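Local coordinates for protein probable Rab-related GTPase (Acanthamoeba polyphaga mimivirus, PDB 5XC3) that binds guanine nucleotides as a Rab-family small GTPase, probably hydrolyses GTP and may take part in protein transport, at residues A[14-19]-A[83-88]; A[115-120]-A[145-150]. All coordinates share one frame; numbering follows the deposited sequence.

Contact 1: A[14-19]-A[83-88]; sequences SGVGKS and LVVFDV. With MG (magnesium ion), chain C; GDP (guanosine-5'-diphosphate), chain B.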
loop_
_atom_site.group_PDB
_atom_site.type_symbol
_atom_site.label_atom_id
_atom_site.label_comp_id
_atom_site.label_asym_id
_atom_site.label_seq_id
_atom_site.Cartn_x
_atom_site.Cartn_y
_atom_site.Cartn_z
ATOM N N SER A 14 7.510 1.237 -9.639
ATOM C CA SER A 14 6.626 1.762 -10.671
ATOM C C SER A 14 5.821 0.644 -11.321
ATOM O O SER A 14 6.352 -0.432 -11.622
ATOM C CB SER A 14 7.442 2.457 -11.755
ATOM O OG SER A 14 8.138 3.570 -11.241
ATOM N N GLY A 15 4.535 0.910 -11.540
ATOM C CA GLY A 15 3.677 0.048 -12.335
ATOM C C GLY A 15 3.108 -1.150 -11.610
ATOM O O GLY A 15 2.472 -1.997 -12.253
ATOM N N VAL A 16 3.300 -1.246 -10.293
ATOM C CA VAL A 16 2.797 -2.394 -9.541
ATOM C C VAL A 16 1.304 -2.310 -9.248
ATOM O O VAL A 16 0.711 -3.325 -8.877
ATOM C CB VAL A 16 3.598 -2.649 -8.251
ATOM C CG1 VAL A 16 5.063 -2.886 -8.576
ATOM C CG2 VAL A 16 3.463 -1.474 -7.291
ATOM N N GLY A 17 0.689 -1.144 -9.390
ATOM C CA GLY A 17 -0.731 -0.980 -9.172
ATOM C C GLY A 17 -1.122 -0.127 -7.975
ATOM O O GLY A 17 -2.288 -0.200 -7.543
ATOM N N LYS A 18 -0.201 0.683 -7.447
ATOM C CA LYS A 18 -0.503 1.514 -6.282
ATOM C C LYS A 18 -1.682 2.431 -6.557
ATOM O O LYS A 18 -2.660 2.456 -5.800
ATOM C CB LYS A 18 0.722 2.345 -5.907
ATOM C CG LYS A 18 1.909 1.514 -5.448
ATOM C CD LYS A 18 3.131 2.372 -5.076
ATOM C CE LYS A 18 3.588 3.275 -6.210
ATOM N NZ LYS A 18 4.148 2.509 -7.378
ATOM N N SER A 19 -1.606 3.204 -7.640
ATOM C CA SER A 19 -2.688 4.138 -7.933
ATOM C C SER A 19 -3.994 3.409 -8.220
ATOM O O SER A 19 -5.070 3.880 -7.840
ATOM C CB SER A 19 -2.292 5.035 -9.104
ATOM O OG SER A 19 -1.109 5.748 -8.782
ATOM N N LEU A 83 1.117 0.862 2.920
ATOM C CA LEU A 83 0.916 -0.266 2.020
ATOM C C LEU A 83 2.127 -0.326 1.098
ATOM O O LEU A 83 2.418 0.649 0.397
ATOM C CB LEU A 83 -0.358 -0.079 1.188
ATOM C CG LEU A 83 -1.694 0.029 1.930
ATOM C CD1 LEU A 83 -2.817 0.420 0.970
ATOM C CD2 LEU A 83 -2.009 -1.292 2.612
ATOM N N VAL A 84 2.844 -1.450 1.119
ATOM C CA VAL A 84 4.009 -1.670 0.269
ATOM C C VAL A 84 3.572 -2.651 -0.811
ATOM O O VAL A 84 3.380 -3.839 -0.538
ATOM C CB VAL A 84 5.203 -2.219 1.064
ATOM C CG1 VAL A 84 6.439 -2.303 0.157
ATOM C CG2 VAL A 84 5.479 -1.361 2.301
ATOM N N VAL A 85 3.415 -2.165 -2.025
ATOM C CA VAL A 85 2.788 -2.939 -3.092
ATOM C C VAL A 85 3.864 -3.498 -4.006
ATOM O O VAL A 85 4.841 -2.811 -4.325
ATOM C CB VAL A 85 1.815 -2.048 -3.887
ATOM C CG1 VAL A 85 1.075 -2.861 -4.966
ATOM C CG2 VAL A 85 0.806 -1.371 -2.953
ATOM N N PHE A 86 3.679 -4.740 -4.445
ATOM C CA PHE A 86 4.473 -5.284 -5.539
ATOM C C PHE A 86 3.549 -6.036 -6.489
ATOM O O PHE A 86 2.356 -6.193 -6.234
ATOM C CB PHE A 86 5.679 -6.123 -5.060
ATOM C CG PHE A 86 5.309 -7.483 -4.527
ATOM C CD1 PHE A 86 4.893 -7.648 -3.205
ATOM C CD2 PHE A 86 5.372 -8.603 -5.357
ATOM C CE1 PHE A 86 4.536 -8.898 -2.715
ATOM C CE2 PHE A 86 5.023 -9.855 -4.874
ATOM C CZ PHE A 86 4.608 -10.010 -3.553
ATOM N N ASP A 87 4.110 -6.479 -7.607
ATOM C CA ASP A 87 3.372 -7.144 -8.679
ATOM C C ASP A 87 3.860 -8.589 -8.708
ATOM O O ASP A 87 5.060 -8.825 -8.886
ATOM C CB ASP A 87 3.679 -6.389 -9.978
ATOM C CG ASP A 87 3.207 -7.086 -11.254
ATOM O OD1 ASP A 87 2.766 -8.253 -11.231
ATOM O OD2 ASP A 87 3.319 -6.424 -12.311
ATOM N N VAL A 88 2.939 -9.541 -8.511
ATOM C CA VAL A 88 3.305 -10.957 -8.413
ATOM C C VAL A 88 4.009 -11.471 -9.662
ATOM O O VAL A 88 4.763 -12.450 -9.584
ATOM C CB VAL A 88 2.116 -11.865 -8.014
ATOM C CG1 VAL A 88 1.587 -11.488 -6.633
ATOM C CG2 VAL A 88 1.011 -11.808 -9.064
HETATM MG MG MG C . 0.860 5.575 -9.512
HETATM P PB GDP B . 1.598 2.436 -10.021
HETATM O O1B GDP B . 2.107 1.479 -9.001
HETATM O O2B GDP B . 0.747 3.575 -9.488
HETATM O O3B GDP B . 2.723 2.918 -10.914
HETATM O O3A GDP B . 0.651 1.500 -10.951
HETATM P PA GDP B . -0.700 1.876 -11.720
HETATM O O1A GDP B . -1.861 1.886 -10.765
HETATM O O2A GDP B . -0.528 3.150 -12.496
HETATM O "O5'" GDP B . -0.882 0.604 -12.680
HETATM C "C5'" GDP B . 0.042 0.383 -13.750
HETATM C "C4'" GDP B . -0.699 -0.462 -14.783
HETATM O "O4'" GDP B . -0.994 -1.752 -14.227
HETATM C "C3'" GDP B . -2.030 0.146 -15.188
HETATM O "O3'" GDP B . -2.234 -0.172 -16.573
HETATM C "C2'" GDP B . -3.037 -0.602 -14.348
HETATM O "O2'" GDP B . -4.374 -0.627 -14.874
HETATM C "C1'" GDP B . -2.390 -1.976 -14.292
HETATM N N9 GDP B . -2.854 -2.653 -13.072
HETATM C C8 GDP B . -3.040 -2.109 -11.837
HETATM N N7 GDP B . -3.472 -3.049 -10.968
HETATM C C5 GDP B . -3.601 -4.212 -11.659
HETATM C C6 GDP B . -4.019 -5.592 -11.341
HETATM O O6 GDP B . -4.395 -5.925 -10.199
HETATM N N1 GDP B . -3.982 -6.482 -12.347
HETATM C C2 GDP B . -3.568 -6.162 -13.588
HETATM N N2 GDP B . -3.561 -7.119 -14.550
HETATM N N3 GDP B . -3.173 -4.929 -13.949
HETATM C C4 GDP B . -3.165 -3.936 -13.022
HETATM O O HOH W 1 2.862 5.478 -10.176
HETATM O O HOH W 2 0.884 7.603 -9.670
HETATM O O HOH W 3 0.185 5.528 -11.464
HETATM O O HOH W 4 1.472 5.727 -7.573
#
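Val16 of the P-loop (Walker A motif) rests on the end of strand 81-87, its CG2 3.6 Å from Val85 CG1 and its CG1 3.8 Å from the backbone N of Asp87. Two short beta-branched side chains suit the close approach of loop and strand, with Val16 CG2 also near Val85 O. Lys18 joins the same contact and then turns to the nucleotide. Its CB lies 3.5 Å from GDP O1B; its CG reaches Val85, 3.9 Å from that residue's CB. The chain runs straight to CD, 4.2 Å from O1B, then bends at chi3 (-57°) and chi4 (-67°), which swing CE back to 3.6 Å from O1B. At the tip, NZ bonds O1B at 2.8 Å, and it also has Glu66 and the carbonyl of Gly12 as partners. O1B is thus gripped by three N-H donors, the backbone amides of Gly17 and Lys18 and this ammonium, which probably offset its negative charge. Gly15 gives its amide to O3B. Gly17, at the N-cap of helix 18-27, has a phi of 113° that suits glycine, and a CB there would run into GDP N7. The Asp87 carboxylate continues past the contact to Thr89, with a long, weak ion pair to Lys120. Beyond the lysine, Ser19 offers a small hydroxyl: its OG binds the magnesium ion at 2.1 Å, alongside GDP O2B and four waters.

Contact 2: A[115-120]-A[145-150]; sequences LVVANK and DYVFAS. With GDP (guanosine-5'-diphosphate), chain B.
The Phe148 ring is met obliquely by Ala118, whose CB comes 3.6 Å from CD1; a small methyl leaves room for the ring. On the same face the Tyr146 ring receives Phe148 CE2 at its edge, in plane. With CG anti to the backbone N (chi1 -162°), the short Asn119 amide turns ND2 to Val16 O, while OD1 lies 3.3 Å from Ser150 CA. Over one face of guanine runs the extended chain of Lys120, CG 3.5 Å from C6, long and aliphatic enough to cover the ring before NZ meets Gly15 O; Asn119 and Lys120 begin the NKxD guanine-recognition motif. Ser150 OG lies 3.1 Å from O6 and hydrogen-bonds with Asp122. Strands 115-119 and 145-148 run parallel, their directions differing by 24°, tied by four backbone bonds: Val116 N to Asp145 O, Val147 N to Val116 O, Ala118 N to Val147 O and Ala149 N to Ala118 O. On the other face Leu115 CD2 and Val117 CG2 each pack against Val147 CG2 at 4.0 Å, branched apolar chains for a buried layer. In this beta-alpha-beta unit helix 132-141 lies against Tyr146 and Phe148, helix 154-168 against Val147 and Ala149, and strand 81-87 flanks 113-119 on its other side.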
loop_
_atom_site.group_PDB
_atom_site.type_symbol
_atom_site.label_atom_id
_atom_site.label_comp_id
_atom_site.label_asym_id
_atom_site.label_seq_id
_atom_site.Cartn_x
_atom_site.Cartn_y
_atom_site.Cartn_z
ATOM N N LEU A 115 1.755 -3.169 5.656
ATOM C CA LEU A 115 1.093 -4.263 4.954
ATOM C C LEU A 115 1.656 -4.390 3.541
ATOM O O LEU A 115 1.518 -3.471 2.723
ATOM C CB LEU A 115 -0.423 -4.023 4.912
ATOM C CG LEU A 115 -1.278 -5.091 4.227
ATOM C CD1 LEU A 115 -1.135 -6.431 4.935
ATOM C CD2 LEU A 115 -2.744 -4.676 4.187
ATOM N N VAL A 116 2.292 -5.528 3.251
ATOM C CA VAL A 116 2.764 -5.818 1.902
ATOM C C VAL A 116 1.591 -6.330 1.083
ATOM O O VAL A 116 0.866 -7.231 1.515
ATOM C CB VAL A 116 3.898 -6.853 1.933
ATOM C CG1 VAL A 116 4.296 -7.238 0.516
ATOM C CG2 VAL A 116 5.083 -6.302 2.713
ATOM N N VAL A 117 1.388 -5.746 -0.085
ATOM C CA VAL A 117 0.295 -6.131 -0.967
ATOM C C VAL A 117 0.879 -6.835 -2.182
ATOM O O VAL A 117 1.585 -6.219 -2.984
ATOM C CB VAL A 117 -0.546 -4.923 -1.391
ATOM C CG1 VAL A 117 -1.660 -5.381 -2.321
ATOM C CG2 VAL A 117 -1.120 -4.215 -0.167
ATOM N N ALA A 118 0.578 -8.122 -2.329
ATOM C CA ALA A 118 0.978 -8.882 -3.510
ATOM C C ALA A 118 -0.127 -8.704 -4.544
ATOM O O ALA A 118 -1.167 -9.368 -4.481
ATOM C CB ALA A 118 1.193 -10.346 -3.136
ATOM N N ASN A 119 0.091 -7.798 -5.494
ATOM C CA ASN A 119 -0.948 -7.339 -6.405
ATOM C C ASN A 119 -0.876 -8.050 -7.757
ATOM O O ASN A 119 0.135 -8.670 -8.118
ATOM C CB ASN A 119 -0.849 -5.821 -6.610
ATOM C CG ASN A 119 -2.123 -5.223 -7.183
ATOM O OD1 ASN A 119 -3.224 -5.687 -6.894
ATOM N ND2 ASN A 119 -1.977 -4.195 -8.008
ATOM N N LYS A 120 -1.984 -7.938 -8.499
ATOM C CA LYS A 120 -2.186 -8.456 -9.856
ATOM C C LYS A 120 -2.466 -9.955 -9.884
ATOM O O LYS A 120 -2.126 -10.632 -10.861
ATOM C CB LYS A 120 -1.057 -8.066 -10.828
ATOM C CG LYS A 120 -0.739 -6.570 -10.857
ATOM C CD LYS A 120 -0.035 -6.143 -12.135
ATOM C CE LYS A 120 0.436 -4.693 -12.012
ATOM N NZ LYS A 120 1.078 -4.218 -13.277
ATOM N N ASP A 145 3.053 -7.506 7.673
ATOM C CA ASP A 145 1.948 -8.365 7.272
ATOM C C ASP A 145 1.887 -8.404 5.747
ATOM O O ASP A 145 2.576 -7.643 5.063
ATOM C CB ASP A 145 0.640 -7.808 7.849
ATOM C CG ASP A 145 -0.460 -8.854 7.962
ATOM O OD1 ASP A 145 -0.225 -10.027 7.591
ATOM O OD2 ASP A 145 -1.575 -8.493 8.406
ATOM N N TYR A 146 1.066 -9.308 5.205
ATOM C CA TYR A 146 0.891 -9.379 3.757
ATOM C C TYR A 146 -0.545 -9.764 3.413
ATOM O O TYR A 146 -1.276 -10.330 4.232
ATOM C CB TYR A 146 1.881 -10.354 3.093
ATOM C CG TYR A 146 1.536 -11.808 3.319
ATOM C CD1 TYR A 146 1.868 -12.443 4.508
ATOM C CD2 TYR A 146 0.873 -12.546 2.345
ATOM C CE1 TYR A 146 1.551 -13.773 4.720
ATOM C CE2 TYR A 146 0.548 -13.875 2.552
ATOM C CZ TYR A 146 0.887 -14.479 3.739
ATOM O OH TYR A 146 0.562 -15.802 3.943
ATOM N N VAL A 147 -0.939 -9.433 2.178
ATOM C CA VAL A 147 -2.201 -9.869 1.582
ATOM C C VAL A 147 -1.986 -10.008 0.089
ATOM O O VAL A 147 -1.101 -9.383 -0.488
ATOM C CB VAL A 147 -3.362 -8.866 1.776
ATOM C CG1 VAL A 147 -3.837 -8.872 3.185
ATOM C CG2 VAL A 147 -2.937 -7.463 1.336
ATOM N N PHE A 148 -2.857 -10.787 -0.547
ATOM C CA PHE A 148 -2.929 -10.866 -1.998
ATOM C C PHE A 148 -4.090 -10.016 -2.483
ATOM O O PHE A 148 -5.146 -9.968 -1.840
ATOM C CB PHE A 148 -3.159 -12.313 -2.435
ATOM C CG PHE A 148 -1.966 -13.194 -2.227
ATOM C CD1 PHE A 148 -0.972 -13.261 -3.184
ATOM C CD2 PHE A 148 -1.831 -13.942 -1.071
ATOM C CE1 PHE A 148 0.135 -14.067 -2.999
ATOM C CE2 PHE A 148 -0.719 -14.750 -0.879
ATOM C CZ PHE A 148 0.262 -14.810 -1.849
ATOM N N ALA A 149 -3.909 -9.356 -3.629
ATOM C CA ALA A 149 -4.969 -8.491 -4.135
ATOM C C ALA A 149 -4.907 -8.371 -5.654
ATOM O O ALA A 149 -3.920 -8.731 -6.297
ATOM C CB ALA A 149 -4.911 -7.093 -3.496
ATOM N N SER A 150 -5.995 -7.850 -6.218
ATOM C CA SER A 150 -6.015 -7.339 -7.580
ATOM C C SER A 150 -6.851 -6.070 -7.566
ATOM O O SER A 150 -7.937 -6.049 -6.970
ATOM C CB SER A 150 -6.649 -8.344 -8.555
ATOM O OG SER A 150 -6.950 -7.712 -9.784
HETATM P PB GDP B . 1.598 2.436 -10.021
HETATM O O1B GDP B . 2.107 1.479 -9.001
HETATM O O2B GDP B . 0.747 3.575 -9.488
HETATM O O3B GDP B . 2.723 2.918 -10.914
HETATM O O3A GDP B . 0.651 1.500 -10.951
HETATM P PA GDP B . -0.700 1.876 -11.720
HETATM O O1A GDP B . -1.861 1.886 -10.765
HETATM O O2A GDP B . -0.528 3.150 -12.496
HETATM O "O5'" GDP B . -0.882 0.604 -12.680
HETATM C "C5'" GDP B . 0.042 0.383 -13.750
HETATM C "C4'" GDP B . -0.699 -0.462 -14.783
HETATM O "O4'" GDP B . -0.994 -1.752 -14.227
HETATM C "C3'" GDP B . -2.030 0.146 -15.188
HETATM O "O3'" GDP B . -2.234 -0.172 -16.573
HETATM C "C2'" GDP B . -3.037 -0.602 -14.348
HETATM O "O2'" GDP B . -4.374 -0.627 -14.874
HETATM C "C1'" GDP B . -2.390 -1.976 -14.292
HETATM N N9 GDP B . -2.854 -2.653 -13.072
HETATM C C8 GDP B . -3.040 -2.109 -11.837
HETATM N N7 GDP B . -3.472 -3.049 -10.968
HETATM C C5 GDP B . -3.601 -4.212 -11.659
HETATM C C6 GDP B . -4.019 -5.592 -11.341
HETATM O O6 GDP B . -4.395 -5.925 -10.199
HETATM N N1 GDP B . -3.982 -6.482 -12.347
HETATM C C2 GDP B . -3.568 -6.162 -13.588
HETATM N N2 GDP B . -3.561 -7.119 -14.550
HETATM N N3 GDP B . -3.173 -4.929 -13.949
HETATM C C4 GDP B . -3.165 -3.936 -13.022
#

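Both contacts reach one sheet, in which strand 81-87 of contact 1 neighbours strand 113-119 of contact 2 and bonds to it through Val84 O and Val117 N. Every touching residue of contact 1 is buried, and no hydrogen bond joins its segments: apolar packing seats a loop on a strand end, and the polar work goes to the diphosphate and the metal. Contact 2 is a ladder of backbone bonds, reaching the outermost strand, where Asp145, Tyr146 and Phe148 are partly exposed, and its polar end reads the base. Gly15 O and Lys120 NZ join the phosphate and base pockets; separately, Phe86 CZ packs on Ala118 CB, 3.5 Å away, on the other face of the sheet.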